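Local coordinates for hypothetical protein (Bacteroides caccae, PDB 4M8R), which is of unknown function but pairs an Ig-like N-terminal domain with a WD40-like, probably beta-propeller, domain, at residues M241-F246 with N288-F293. Residues are numbered along the deposited sequence; the frame is centred on the assembly and turned at random. Where two conformers were deposited one is given.
Sequences MPEPQF and NYRNGF
Selenomethionine Met241 opens a Met-aromatic contact with Tyr289, joining the loop after strand 239-240 to the turn between strands 282-288 and 292-295 of the WD40-like, propeller-type domain. A bend at chi3 (-86°) puts CE over the centre of the Tyr289 ring, 8° off the normal. Glu243 CB meets Tyr289 O at 3.2 Å, while Glu243 CG reaches Tyr289 CD1 at 3.7 Å. Its OE1 rests 4.0 Å from Arg290 CG, but the charged ends do not meet, OE1 lying 4.7 Å from Arg290 NH1; Arg290 NH2 hydrogen-bonds to Ser352 O of a neighbouring subunit. One water donates to both Pro244 O (2.9 Å) and Tyr289 O (3.2 Å), bridging backbones that share no direct hydrogen bond. Phe246 has the most surface buried here, about 100 Å²: Gly292 CA lies over one face, 3.5 Å from the Phe246 ring centroid, and Tyr289 O sits in plane at the edge. An alanine here would probably leave the peptide face of Asn291-Gly292 without its aromatic cover and open a gap above the turn. Asn291 and Gly292 both face Asn288 in a classic beta bulge, their N atoms bonding to Asn288 O. In the adjoining Asx turn, Arg290 N reaches Asn288 OD1 at 3.0 Å from above the carbonyl plane.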
loop_
_atom_site.group_PDB
_atom_site.type_symbol
_atom_site.label_atom_id
_atom_site.label_comp_id
_atom_site.label_asym_id
_atom_site.label_seq_id
_atom_site.Cartn_x
_atom_site.Cartn_y
_atom_site.Cartn_z
HETATM N N MSE A 241 -21.294 -17.467 3.024
HETATM C CA MSE A 241 -20.143 -18.021 3.722
HETATM C C MSE A 241 -20.265 -19.516 3.737
HETATM O O MSE A 241 -21.376 -20.040 3.758
HETATM C CB MSE A 241 -20.133 -17.540 5.169
HETATM C CG MSE A 241 -19.897 -16.039 5.274
HETATM SE SE MSE A 241 -17.963 -15.711 5.370
HETATM C CE MSE A 241 -17.885 -15.939 7.313
ATOM N N PRO A 242 -19.128 -20.234 3.755
ATOM C CA PRO A 242 -19.151 -21.685 3.891
ATOM C C PRO A 242 -19.377 -22.092 5.344
ATOM O O PRO A 242 -18.516 -22.716 5.959
ATOM C CB PRO A 242 -17.755 -22.088 3.427
ATOM C CG PRO A 242 -16.903 -20.955 3.875
ATOM C CD PRO A 242 -17.747 -19.722 3.678
ATOM N N GLU A 243 -20.531 -21.717 5.884
ATOM C CA GLU A 243 -20.887 -22.029 7.260
ATOM C C GLU A 243 -22.286 -22.621 7.269
ATOM O O GLU A 243 -23.038 -22.434 6.316
ATOM C CB GLU A 243 -20.844 -20.766 8.124
ATOM C CG GLU A 243 -19.498 -20.050 8.123
ATOM C CD GLU A 243 -18.388 -20.834 8.809
ATOM O OE1 GLU A 243 -18.690 -21.772 9.576
ATOM O OE2 GLU A 243 -17.201 -20.509 8.581
ATOM N N PRO A 244 -22.652 -23.326 8.350
ATOM C CA PRO A 244 -23.999 -23.885 8.381
ATOM C C PRO A 244 -25.076 -22.806 8.404
ATOM O O PRO A 244 -24.782 -21.639 8.664
ATOM C CB PRO A 244 -24.026 -24.699 9.687
ATOM C CG PRO A 244 -22.609 -24.794 10.145
ATOM C CD PRO A 244 -21.921 -23.581 9.601
ATOM N N GLN A 245 -26.306 -23.206 8.105
ATOM C CA GLN A 245 -27.458 -22.321 8.201
ATOM C C GLN A 245 -28.010 -22.413 9.606
ATOM O O GLN A 245 -27.958 -23.478 10.229
ATOM C CB GLN A 245 -28.536 -22.726 7.198
ATOM C CG GLN A 245 -28.093 -22.611 5.750
ATOM C CD GLN A 245 -29.121 -23.141 4.769
ATOM O OE1 GLN A 245 -30.325 -23.098 5.024
ATOM N NE2 GLN A 245 -28.648 -23.631 3.628
ATOM N N PHE A 246 -28.551 -21.308 10.106
ATOM C CA PHE A 246 -29.141 -21.288 11.442
ATOM C C PHE A 246 -30.558 -20.739 11.435
ATOM O O PHE A 246 -30.850 -19.757 10.750
ATOM C CB PHE A 246 -28.264 -20.480 12.396
ATOM C CG PHE A 246 -26.920 -21.099 12.633
ATOM C CD1 PHE A 246 -26.793 -22.207 13.467
ATOM C CD2 PHE A 246 -25.785 -20.592 12.015
ATOM C CE1 PHE A 246 -25.557 -22.795 13.680
ATOM C CE2 PHE A 246 -24.546 -21.170 12.227
ATOM C CZ PHE A 246 -24.433 -22.277 13.061
ATOM N N ASN A 288 -23.600 -15.116 15.409
ATOM C CA ASN A 288 -22.281 -15.664 15.131
ATOM C C ASN A 288 -22.433 -16.599 13.940
ATOM O O ASN A 288 -23.180 -17.576 14.023
ATOM C CB ASN A 288 -21.773 -16.430 16.359
ATOM C CG ASN A 288 -20.335 -16.904 16.212
ATOM O OD1 ASN A 288 -19.828 -17.088 15.107
ATOM N ND2 ASN A 288 -19.677 -17.123 17.341
ATOM N N TYR A 289 -21.735 -16.314 12.839
ATOM C CA TYR A 289 -21.906 -17.106 11.612
ATOM C C TYR A 289 -21.458 -18.565 11.754
ATOM O O TYR A 289 -21.787 -19.391 10.897
ATOM C CB TYR A 289 -21.254 -16.444 10.380
ATOM C CG TYR A 289 -19.752 -16.212 10.432
ATOM C CD1 TYR A 289 -18.851 -17.278 10.437
ATOM C CD2 TYR A 289 -19.231 -14.921 10.431
ATOM C CE1 TYR A 289 -17.481 -17.065 10.468
ATOM C CE2 TYR A 289 -17.863 -14.700 10.459
ATOM C CZ TYR A 289 -16.994 -15.774 10.480
ATOM O OH TYR A 289 -15.638 -15.549 10.508
ATOM N N ARG A 290 -20.711 -18.868 12.820
ATOM C CA ARG A 290 -20.307 -20.241 13.123
ATOM C C ARG A 290 -21.256 -20.952 14.083
ATOM O O ARG A 290 -21.354 -22.172 14.049
ATOM C CB ARG A 290 -18.905 -20.273 13.720
ATOM C CG ARG A 290 -17.818 -19.684 12.835
ATOM C CD ARG A 290 -16.436 -20.251 13.157
ATOM N NE ARG A 290 -16.383 -20.909 14.465
ATOM C CZ ARG A 290 -16.518 -22.221 14.681
ATOM N NH1 ARG A 290 -16.711 -23.076 13.676
ATOM N NH2 ARG A 290 -16.463 -22.681 15.925
ATOM N N ASN A 291 -21.947 -20.193 14.945
ATOM C CA ASN A 291 -22.803 -20.775 16.009
ATOM C C ASN A 291 -24.297 -20.439 15.966
ATOM O O ASN A 291 -25.101 -21.144 16.572
ATOM C CB ASN A 291 -22.276 -20.366 17.386
ATOM C CG ASN A 291 -20.874 -20.877 17.651
ATOM O OD1 ASN A 291 -20.442 -21.881 17.084
ATOM N ND2 ASN A 291 -20.151 -20.180 18.519
ATOM N N GLY A 292 -24.664 -19.355 15.291
ATOM C CA GLY A 292 -26.069 -18.987 15.121
ATOM C C GLY A 292 -26.497 -17.783 15.937
ATOM O O GLY A 292 -25.677 -16.933 16.291
ATOM N N PHE A 293 -27.795 -17.724 16.232
ATOM C CA PHE A 293 -28.398 -16.585 16.915
ATOM C C PHE A 293 -28.507 -16.839 18.411
ATOM O O PHE A 293 -28.732 -17.968 18.840
ATOM C CB PHE A 293 -29.806 -16.322 16.373
ATOM C CG PHE A 293 -29.845 -15.947 14.920
ATOM C CD1 PHE A 293 -29.926 -16.926 13.940
ATOM C CD2 PHE A 293 -29.822 -14.615 14.532
ATOM C CE1 PHE A 293 -29.971 -16.582 12.599
ATOM C CE2 PHE A 293 -29.869 -14.263 13.193
ATOM C CZ PHE A 293 -29.942 -15.248 12.224
HETATM O O HOH W 1 -24.601 -18.896 9.551
#